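Local coordinates for tryptophan synthase alpha chain (Campylobacter jejuni, PDB 3THA), which probably cleaves indoleglycerol phosphate to indole and glyceraldehyde 3-phosphate, as the alpha subunit of the enzyme that completes tryptophan biosynthesis, at residues Asp189-Lys192 with Glu193-Phe197; Lys135-Arg139 with Tyr140-Leu144; Leu239-Ile242 with Met243-Glu247; Asn26-Thr29 with Ser30-Phe33. All coordinates share one frame; numbering follows the deposited sequence.

Contact 1 (Asp189-Lys192 with Glu193-Phe197); sequences DKVK and EIRSF
V191 and R195 lie side by side on the last turns of helix 180-195, while K190 and E193 pair on another flank. The compact part lies on the buried side: V191 and I194 both reach I202 of the next strand, and I194 CG1 rests 3.0 Å from K190 O; beta-branched residues suit this face, being stout and having few ways to turn. Along the backbone, R195 N meets V191 O at 2.7 Å in a nearly straight bond (170°), whereas S196 N, where the helix ends, bends to K192 O. The looser side carries D189, K192 and S196, with K192 stretching outward. R195 runs back along V191, whose CG1 sits over one guanidinium face, 3.3 Å from NH1; the far nitrogen NH2 forms a salt bridge with D222. K190 swings CG away from its backbone N (chi1 -163°) and bends at chi2, which brings NZ within 2.7 Å of E193 OE1. NZ approaches from above the carboxylate plane of E193, 36° out of it, and also donates to T152 O. Held by a carboxylate and a carbonyl, this buried ammonium is probably stabilised in its charged form.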
loop_
_atom_site.group_PDB
_atom_site.type_symbol
_atom_site.label_atom_id
_atom_site.label_comp_id
_atom_site.label_asym_id
_atom_site.label_seq_id
_atom_site.Cartn_x
_atom_site.Cartn_y
_atom_site.Cartn_z
ATOM N N ASP B 189 -26.508 5.106 1.351
ATOM C CA ASP B 189 -27.059 4.522 0.116
ATOM C C ASP B 189 -26.361 3.243 -0.230
ATOM O O ASP B 189 -27.012 2.252 -0.549
ATOM C CB ASP B 189 -26.944 5.459 -1.082
ATOM C CG ASP B 189 -28.216 6.248 -1.332
ATOM O OD1 ASP B 189 -28.751 6.846 -0.370
ATOM O OD2 ASP B 189 -28.681 6.256 -2.496
ATOM N N LYS B 190 -25.033 3.247 -0.163
ATOM C CA LYS B 190 -24.303 2.048 -0.550
ATOM C C LYS B 190 -24.569 0.877 0.416
ATOM O O LYS B 190 -24.718 -0.286 -0.014
ATOM C CB LYS B 190 -22.812 2.334 -0.740
ATOM C CG LYS B 190 -22.086 1.256 -1.524
ATOM C CD LYS B 190 -22.632 1.263 -2.966
ATOM C CE LYS B 190 -21.848 0.344 -3.858
ATOM N NZ LYS B 190 -22.291 0.479 -5.241
ATOM N N VAL B 191 -24.667 1.190 1.703
ATOM C CA VAL B 191 -25.042 0.223 2.741
ATOM C C VAL B 191 -26.398 -0.444 2.484
ATOM O O VAL B 191 -26.480 -1.678 2.435
ATOM C CB VAL B 191 -25.000 0.891 4.149
ATOM C CG1 VAL B 191 -25.822 0.121 5.156
ATOM C CG2 VAL B 191 -23.542 1.065 4.608
ATOM N N LYS B 192 -27.440 0.368 2.295
ATOM C CA LYS B 192 -28.745 -0.114 1.874
ATOM C C LYS B 192 -28.637 -1.094 0.689
ATOM O O LYS B 192 -29.232 -2.181 0.694
ATOM C CB LYS B 192 -29.618 1.085 1.488
ATOM C CG LYS B 192 -31.144 0.766 1.387
ATOM C CD LYS B 192 -32.001 1.965 1.076
ATOM C CE LYS B 192 -33.355 1.796 1.768
ATOM N NZ LYS B 192 -34.508 2.476 1.093
ATOM N N GLU B 193 -27.858 -0.715 -0.320
ATOM C CA GLU B 193 -27.688 -1.510 -1.518
ATOM C C GLU B 193 -27.081 -2.873 -1.174
ATOM O O GLU B 193 -27.586 -3.911 -1.608
ATOM C CB GLU B 193 -26.821 -0.735 -2.527
ATOM C CG GLU B 193 -26.470 -1.504 -3.785
ATOM C CD GLU B 193 -25.671 -0.698 -4.779
ATOM O OE1 GLU B 193 -24.530 -1.081 -5.067
ATOM O OE2 GLU B 193 -26.179 0.305 -5.303
ATOM N N ILE B 194 -26.005 -2.870 -0.389
ATOM C CA ILE B 194 -25.364 -4.099 0.016
ATOM C C ILE B 194 -26.354 -4.919 0.818
ATOM O O ILE B 194 -26.502 -6.126 0.578
ATOM C CB ILE B 194 -24.137 -3.840 0.874
ATOM C CG1 ILE B 194 -23.184 -2.905 0.142
ATOM C CG2 ILE B 194 -23.441 -5.154 1.217
ATOM C CD1 ILE B 194 -22.152 -2.247 1.011
ATOM N N ARG B 195 -27.047 -4.268 1.753
ATOM C CA ARG B 195 -28.040 -4.966 2.557
ATOM C C ARG B 195 -28.995 -5.773 1.698
ATOM O O ARG B 195 -29.317 -6.905 2.053
ATOM C CB ARG B 195 -28.807 -4.025 3.489
ATOM C CG ARG B 195 -28.383 -4.196 4.926
ATOM C CD ARG B 195 -28.480 -2.915 5.737
ATOM N NE ARG B 195 -27.565 -2.984 6.883
ATOM C CZ ARG B 195 -27.300 -1.989 7.729
ATOM N NH1 ARG B 195 -27.882 -0.793 7.593
ATOM N NH2 ARG B 195 -26.438 -2.203 8.725
ATOM N N SER B 196 -29.427 -5.237 0.559
ATOM C CA SER B 196 -30.390 -5.972 -0.242
ATOM C C SER B 196 -29.820 -7.206 -0.979
ATOM O O SER B 196 -30.541 -7.836 -1.748
ATOM C CB SER B 196 -31.088 -5.041 -1.231
ATOM O OG SER B 196 -30.375 -4.986 -2.458
ATOM N N PHE B 197 -28.550 -7.538 -0.732
ATOM C CA PHE B 197 -27.856 -8.676 -1.363
ATOM C C PHE B 197 -27.270 -9.670 -0.342
ATOM O O PHE B 197 -27.071 -10.867 -0.644
ATOM C CB PHE B 197 -26.715 -8.174 -2.250
ATOM C CG PHE B 197 -27.170 -7.349 -3.437
ATOM C CD1 PHE B 197 -28.339 -7.677 -4.137
ATOM C CD2 PHE B 197 -26.410 -6.269 -3.875
ATOM C CE1 PHE B 197 -28.782 -6.915 -5.231
ATOM C CE2 PHE B 197 -26.829 -5.507 -4.981
ATOM C CZ PHE B 197 -28.035 -5.837 -5.667
#

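Contact 2 (Lys135-Arg139 with Tyr140-Leu144); sequences KECER and YNIAL
From C137 to I142 the backbone ends helix 131-140 and turns toward strand 143-148: I142 N bonds back to C137 O at 3.1 Å in an almost straight line (176°), and N141 N reaches E138 O at 3.2 Å from well above the carbonyl plane. Y140 N, one step earlier, still makes the helical bond to E136 O and a weak one to C137 O. The bonds of I142 N and N141 N, with N141 at positive phi (58°), make a Schellman motif; asparagine tolerates that left-handed conformation better than most residues with a side chain. In the (beta/alpha)8 barrel the turn completes the beta-alpha-beta unit that starts at strand 117-121. On the inner side, C137 turns SG toward the incoming strand, 4.0 Å from I142 CG2 and 4.1 Å from L144 CB, and all three side chains rest on L120. A small, weakly polar thiol fits where the helix comes down close to the sheet. The flank toward helix 105-114 is aromatic and charged. R139 leaves with CG anti to its own backbone N (chi1 172°) and lays that methylene over one face of the Y140 ring, a CH-pi contact 4.0 Å from CG to the ring centroid. Its chain then kinks at chi3 to bring NH1 to E136, at 3.0 Å from OE1 and 2.6 Å from OE2, and the carboxylate lies at the guanidinium edge. E136 OE1 also lies 3.7 Å from Y140 CE1, and near the carboxylate of E106, to which the phenol OH of Y140 reaches weakly.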
loop_
_atom_site.group_PDB
_atom_site.type_symbol
_atom_site.label_atom_id
_atom_site.label_comp_id
_atom_site.label_asym_id
_atom_site.label_seq_id
_atom_site.Cartn_x
_atom_site.Cartn_y
_atom_site.Cartn_z
ATOM N N LYS B 135 -10.024 -21.194 -1.745
ATOM C CA LYS B 135 -10.187 -22.616 -1.620
ATOM C C LYS B 135 -9.698 -23.040 -0.250
ATOM O O LYS B 135 -10.415 -23.718 0.487
ATOM C CB LYS B 135 -9.468 -23.353 -2.744
ATOM C CG LYS B 135 -10.373 -24.290 -3.514
ATOM C CD LYS B 135 -11.401 -23.559 -4.398
ATOM C CE LYS B 135 -12.388 -24.553 -5.073
ATOM N NZ LYS B 135 -13.534 -23.839 -5.733
ATOM N N GLU B 136 -8.506 -22.599 0.119
ATOM C CA GLU B 136 -8.009 -22.902 1.446
ATOM C C GLU B 136 -8.849 -22.262 2.539
ATOM O O GLU B 136 -9.050 -22.876 3.551
ATOM C CB GLU B 136 -6.549 -22.536 1.601
ATOM C CG GLU B 136 -5.681 -23.194 0.578
ATOM C CD GLU B 136 -5.788 -24.688 0.632
ATOM O OE1 GLU B 136 -5.824 -25.240 1.751
ATOM O OE2 GLU B 136 -5.841 -25.318 -0.442
ATOM N N CYS B 137 -9.351 -21.046 2.355
ATOM C CA CYS B 137 -10.198 -20.474 3.410
ATOM C C CYS B 137 -11.506 -21.277 3.625
ATOM O O CYS B 137 -11.816 -21.599 4.766
ATOM C CB CYS B 137 -10.487 -18.989 3.224
ATOM S SG CYS B 137 -9.031 -17.880 3.254
ATOM N N GLU B 138 -12.267 -21.595 2.573
ATOM C CA GLU B 138 -13.432 -22.499 2.755
ATOM C C GLU B 138 -12.989 -23.723 3.553
ATOM O O GLU B 138 -13.636 -24.120 4.526
ATOM C CB GLU B 138 -14.008 -23.028 1.431
ATOM C CG GLU B 138 -14.746 -22.057 0.519
ATOM C CD GLU B 138 -15.108 -22.723 -0.851
ATOM O OE1 GLU B 138 -15.554 -23.914 -0.882
ATOM O OE2 GLU B 138 -14.932 -22.055 -1.900
ATOM N N ARG B 139 -11.870 -24.310 3.129
ATOM C CA ARG B 139 -11.364 -25.565 3.706
ATOM C C ARG B 139 -11.166 -25.529 5.233
ATOM O O ARG B 139 -11.382 -26.541 5.891
ATOM C CB ARG B 139 -10.067 -26.008 2.997
ATOM C CG ARG B 139 -9.358 -27.203 3.662
ATOM C CD ARG B 139 -8.091 -27.663 2.934
ATOM N NE ARG B 139 -8.452 -28.544 1.829
ATOM C CZ ARG B 139 -8.134 -28.320 0.559
ATOM N NH1 ARG B 139 -7.396 -27.266 0.224
ATOM N NH2 ARG B 139 -8.523 -29.175 -0.372
ATOM N N TYR B 140 -10.733 -24.391 5.783
ATOM C CA TYR B 140 -10.465 -24.279 7.226
ATOM C C TYR B 140 -11.448 -23.374 7.973
ATOM O O TYR B 140 -11.233 -23.042 9.143
ATOM C CB TYR B 140 -9.025 -23.814 7.462
ATOM C CG TYR B 140 -7.991 -24.822 7.025
ATOM C CD1 TYR B 140 -7.335 -24.681 5.799
ATOM C CD2 TYR B 140 -7.675 -25.931 7.830
ATOM C CE1 TYR B 140 -6.367 -25.607 5.379
ATOM C CE2 TYR B 140 -6.723 -26.879 7.420
ATOM C CZ TYR B 140 -6.072 -26.714 6.188
ATOM O OH TYR B 140 -5.122 -27.634 5.759
ATOM N N ASN B 141 -12.528 -22.994 7.290
ATOM C CA ASN B 141 -13.543 -22.116 7.859
ATOM C C ASN B 141 -12.981 -20.773 8.328
ATOM O O ASN B 141 -13.173 -20.351 9.470
ATOM C CB ASN B 141 -14.277 -22.819 9.000
ATOM C CG ASN B 141 -15.430 -23.679 8.520
ATOM O OD1 ASN B 141 -15.908 -23.569 7.384
ATOM N ND2 ASN B 141 -15.913 -24.512 9.408
ATOM N N ILE B 142 -12.241 -20.140 7.425
ATOM C CA ILE B 142 -11.680 -18.821 7.615
ATOM C C ILE B 142 -12.323 -18.020 6.512
ATOM O O ILE B 142 -12.447 -18.477 5.374
ATOM C CB ILE B 142 -10.155 -18.837 7.434
ATOM C CG1 ILE B 142 -9.475 -19.307 8.705
ATOM C CG2 ILE B 142 -9.649 -17.480 7.152
ATOM C CD1 ILE B 142 -9.100 -18.179 9.641
ATOM N N ALA B 143 -12.777 -16.839 6.857
ATOM C CA ALA B 143 -13.343 -15.978 5.876
ATOM C C ALA B 143 -12.238 -15.151 5.213
ATOM O O ALA B 143 -11.351 -14.605 5.897
ATOM C CB ALA B 143 -14.365 -15.069 6.546
ATOM N N LEU B 144 -12.313 -15.065 3.884
ATOM C CA LEU B 144 -11.562 -14.099 3.071
ATOM C C LEU B 144 -12.452 -12.886 2.795
ATOM O O LEU B 144 -13.446 -12.989 2.062
ATOM C CB LEU B 144 -11.138 -14.727 1.728
ATOM C CG LEU B 144 -10.250 -13.793 0.925
ATOM C CD1 LEU B 144 -8.963 -13.441 1.755
ATOM C CD2 LEU B 144 -9.859 -14.371 -0.391
#

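Contact 3 (Leu239-Ile242 with Met243-Glu247)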
loop_
_atom_site.group_PDB
_atom_site.type_symbol
_atom_site.label_atom_id
_atom_site.label_comp_id
_atom_site.label_asym_id
_atom_site.label_seq_id
_atom_site.Cartn_x
_atom_site.Cartn_y
_atom_site.Cartn_z
ATOM N N LEU B 239 2.524 1.926 27.254
ATOM C CA LEU B 239 1.300 1.226 26.983
ATOM C C LEU B 239 0.055 1.900 27.559
ATOM O O LEU B 239 -1.006 1.803 26.973
ATOM C CB LEU B 239 1.369 -0.230 27.418
ATOM C CG LEU B 239 0.940 -1.012 26.183
ATOM C CD1 LEU B 239 1.438 -2.421 26.287
ATOM C CD2 LEU B 239 -0.561 -1.005 25.938
ATOM N N ASP B 240 0.169 2.566 28.696
ATOM C CA ASP B 240 -1.021 3.158 29.295
ATOM C C ASP B 240 -1.537 4.334 28.464
ATOM O O ASP B 240 -2.734 4.631 28.465
ATOM C CB ASP B 240 -0.742 3.633 30.749
ATOM C CG ASP B 240 -0.044 2.569 31.600
ATOM O OD1 ASP B 240 0.945 2.907 32.276
ATOM O OD2 ASP B 240 -0.453 1.388 31.578
ATOM N N ILE B 241 -0.605 5.021 27.806
ATOM C CA ILE B 241 -0.901 6.155 26.937
ATOM C C ILE B 241 -1.506 5.562 25.635
ATOM O O ILE B 241 -2.577 5.985 25.202
ATOM C CB ILE B 241 0.378 7.049 26.663
ATOM C CG1 ILE B 241 0.975 7.588 27.949
ATOM C CG2 ILE B 241 0.064 8.244 25.793
ATOM C CD1 ILE B 241 2.218 8.489 27.747
ATOM N N ILE B 242 -0.856 4.560 25.048
ATOM C CA ILE B 242 -1.421 3.925 23.850
ATOM C C ILE B 242 -2.846 3.526 24.106
ATOM O O ILE B 242 -3.728 3.805 23.325
ATOM C CB ILE B 242 -0.691 2.664 23.422
ATOM C CG1 ILE B 242 0.765 2.985 23.099
ATOM C CG2 ILE B 242 -1.365 2.089 22.207
ATOM C CD1 ILE B 242 1.606 1.743 22.846
HETATM N N MSE B 243 -3.057 2.868 25.222
HETATM C CA MSE B 243 -4.371 2.475 25.689
HETATM C C MSE B 243 -5.347 3.664 25.876
HETATM O O MSE B 243 -6.485 3.608 25.418
HETATM C CB MSE B 243 -4.181 1.744 27.016
HETATM C CG MSE B 243 -5.073 0.582 27.253
HETATM SE SE MSE B 243 -4.632 -0.911 26.089
HETATM C CE MSE B 243 -5.915 -2.100 26.988
ATOM N N LYS B 244 -4.919 4.718 26.575
ATOM C CA LYS B 244 -5.810 5.856 26.861
ATOM C C LYS B 244 -6.314 6.520 25.566
ATOM O O LYS B 244 -7.486 6.862 25.457
ATOM C CB LYS B 244 -5.149 6.878 27.832
ATOM C CG LYS B 244 -5.520 8.373 27.620
ATOM C CD LYS B 244 -4.642 9.330 28.448
ATOM C CE LYS B 244 -4.344 10.625 27.704
ATOM N NZ LYS B 244 -4.333 11.780 28.654
ATOM N N ASP B 245 -5.416 6.689 24.604
ATOM C CA ASP B 245 -5.721 7.252 23.291
ATOM C C ASP B 245 -6.655 6.362 22.450
ATOM O O ASP B 245 -7.387 6.861 21.605
ATOM C CB ASP B 245 -4.433 7.426 22.504
ATOM C CG ASP B 245 -3.577 8.522 23.023
ATOM O OD1 ASP B 245 -4.011 9.214 23.967
ATOM O OD2 ASP B 245 -2.458 8.697 22.490
ATOM N N ILE B 246 -6.603 5.052 22.670
ATOM C CA ILE B 246 -7.486 4.125 21.996
ATOM C C ILE B 246 -8.847 4.037 22.669
ATOM O O ILE B 246 -9.717 3.280 22.243
ATOM C CB ILE B 246 -6.881 2.726 21.932
ATOM C CG1 ILE B 246 -5.752 2.682 20.930
ATOM C CG2 ILE B 246 -7.903 1.727 21.544
ATOM C CD1 ILE B 246 -4.934 1.430 21.045
ATOM N N GLU B 247 -9.052 4.783 23.729
ATOM C CA GLU B 247 -10.370 4.768 24.304
ATOM C C GLU B 247 -10.967 6.158 24.181
ATOM O O GLU B 247 -12.157 6.395 24.495
ATOM C CB GLU B 247 -10.329 4.260 25.743
ATOM C CG GLU B 247 -11.704 3.774 26.196
ATOM C CD GLU B 247 -11.660 2.760 27.317
ATOM O OE1 GLU B 247 -10.649 2.745 28.069
ATOM O OE2 GLU B 247 -12.651 1.991 27.442
#
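L239-I242 and M243-E247 form one unbroken helix, with D245 N donating to I241 O at 3.0 Å in a nearly straight bond (176°) and I246 N reaching I242 O at 3.2 Å with more bend. This is helix 239-248, which follows the eighth strand and the short helix 228-233 in the (beta/alpha)8 barrel. One flank faces the protein. Here I242 and I246 point the same way one turn apart, and CG2 of I242 touches CD1 of I246 at 3.8 Å. I242 holds CG2 anti to its backbone N, on the side of the next turn, where it meets the end of I246. The two isoleucines pack between this helix and its neighbours: I242 meets T29 and C233, and I246 meets F33 and I230. A bulky, branched hydrocarbon is apt in such a buried seam, where it needs no polar partner. At the margins the chemistry changes. The exposed D240 directs OD2 to R36 in a salt bridge, while D245 lies beside I241, its OD2 4.2 Å from I241 CG2, and also touches C233. L239 and the selenomethionine M243 complete the apolar edge: the long M243 chain is bent at chi2 (70°), crosses over L239, and brings SE to 4.1 Å from L239 CD2.

Contact 4 (Asn26-Thr29 with Ser30-Phe33); sequences NLQT and SEAF
S30 closes the first turn, its N weakly bonded to N26 O and its CB 3.4 Å from L27 O. The hydroxyl turns elsewhere, to G23 N, so this small buried residue ties the helix to the loop before it. E31 follows, with a straight bond from its N to L27 O (2.8 Å, 172°). Its side chain runs out extended, CG pointing away from the backbone N (chi1 -179°), and OE1 forms a salt bridge with R84; a long acid suits this place because it reaches that arginine, just beyond helix 75-83. A32 donates N to Q28 O at 2.9 Å and offers just a methyl group, 3.5 Å from that same oxygen, which lets L239 come close. F33 comes next: its N bonds to T29 O at 2.9 Å, its CB lies 3.2 Å from the same oxygen, and the ring leads away to meet F234 edge-to-face. The F33 side chain is about 9 Å from that of E46, a predicted proton acceptor. At the start, OD1 of N26 accepts from T29 N at 3.2 Å in the carbonyl plane. That is an asparagine N-cap, here starting the helix that follows the first strand of the TIM barrel.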
loop_
_atom_site.group_PDB
_atom_site.type_symbol
_atom_site.label_atom_id
_atom_site.label_comp_id
_atom_site.label_asym_id
_atom_site.label_seq_id
_atom_site.Cartn_x
_atom_site.Cartn_y
_atom_site.Cartn_z
ATOM N N ASN B 26 7.976 -2.254 18.943
ATOM C CA ASN B 26 8.639 -3.528 19.145
ATOM C C ASN B 26 7.616 -4.618 19.482
ATOM O O ASN B 26 6.440 -4.326 19.713
ATOM C CB ASN B 26 9.835 -3.460 20.132
ATOM C CG ASN B 26 9.476 -2.848 21.489
ATOM O OD1 ASN B 26 8.394 -3.084 22.014
ATOM N ND2 ASN B 26 10.410 -2.095 22.076
ATOM N N LEU B 27 8.059 -5.868 19.446
ATOM C CA LEU B 27 7.190 -6.996 19.591
ATOM C C LEU B 27 6.622 -7.047 20.997
ATOM O O LEU B 27 5.450 -7.366 21.200
ATOM C CB LEU B 27 7.957 -8.282 19.279
ATOM C CG LEU B 27 7.068 -9.493 18.927
ATOM C CD1 LEU B 27 6.013 -9.159 17.825
ATOM C CD2 LEU B 27 7.935 -10.736 18.535
ATOM N N GLN B 28 7.443 -6.698 21.977
ATOM C CA GLN B 28 6.987 -6.766 23.352
ATOM C C GLN B 28 5.809 -5.820 23.618
ATOM O O GLN B 28 4.942 -6.123 24.443
ATOM C CB GLN B 28 8.131 -6.530 24.329
ATOM C CG GLN B 28 7.694 -6.537 25.796
ATOM C CD GLN B 28 6.946 -7.810 26.222
ATOM O OE1 GLN B 28 7.345 -8.925 25.876
ATOM N NE2 GLN B 28 5.871 -7.639 26.986
ATOM N N THR B 29 5.753 -4.702 22.901
ATOM C CA THR B 29 4.634 -3.748 23.047
ATOM C C THR B 29 3.369 -4.279 22.375
ATOM O O THR B 29 2.250 -3.991 22.820
ATOM C CB THR B 29 4.956 -2.399 22.433
ATOM O OG1 THR B 29 6.305 -2.028 22.772
ATOM C CG2 THR B 29 3.930 -1.290 22.907
ATOM N N SER B 30 3.572 -5.024 21.288
ATOM C CA SER B 30 2.488 -5.705 20.574
ATOM C C SER B 30 1.952 -6.809 21.485
ATOM O O SER B 30 0.754 -6.900 21.689
ATOM C CB SER B 30 2.953 -6.210 19.185
ATOM O OG SER B 30 2.942 -5.154 18.210
ATOM N N GLU B 31 2.849 -7.584 22.094
ATOM C CA GLU B 31 2.468 -8.581 23.107
ATOM C C GLU B 31 1.693 -7.987 24.300
ATOM O O GLU B 31 0.650 -8.461 24.677
ATOM C CB GLU B 31 3.697 -9.354 23.611
ATOM C CG GLU B 31 3.346 -10.448 24.665
ATOM C CD GLU B 31 4.347 -11.604 24.717
ATOM O OE1 GLU B 31 5.061 -11.819 23.720
ATOM O OE2 GLU B 31 4.425 -12.305 25.753
ATOM N N ALA B 32 2.195 -6.926 24.883
ATOM C CA ALA B 32 1.513 -6.388 26.046
ATOM C C ALA B 32 0.178 -5.803 25.622
ATOM O O ALA B 32 -0.804 -5.912 26.345
ATOM C CB ALA B 32 2.378 -5.378 26.773
ATOM N N PHE B 33 0.140 -5.205 24.434
ATOM C CA PHE B 33 -1.122 -4.752 23.832
ATOM C C PHE B 33 -2.155 -5.882 23.783
ATOM O O PHE B 33 -3.254 -5.748 24.302
ATOM C CB PHE B 33 -0.915 -4.161 22.408
ATOM C CG PHE B 33 -2.205 -3.656 21.756
ATOM C CD1 PHE B 33 -3.025 -2.748 22.407
ATOM C CD2 PHE B 33 -2.579 -4.075 20.509
ATOM C CE1 PHE B 33 -4.206 -2.292 21.834
ATOM C CE2 PHE B 33 -3.774 -3.604 19.915
ATOM C CZ PHE B 33 -4.581 -2.732 20.600
#

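In the fold
All four contacts lie in the helical layer round the eight-stranded barrel, and each is partly buried. Contacts 3 and 4 are neighbours, about 13 Å between centres, and hold the first and last helices of the chain together: their apolar faces touch directly. Contacts 1 and 2 stand apart, about 25 Å between centres; both cover the ends of helices leading into strands. In these two the salt bridge lies within the local stretch (K190 with E193, R139 with E136), whereas in 3 and 4 the acids reach arginines outside it. Contact 4 sits across the chain's centre from contact 1, and contact 3 from contact 2. Helix starts and ends differ too: contact 4 uses a side-chain cap, contact 2 a Schellman motif.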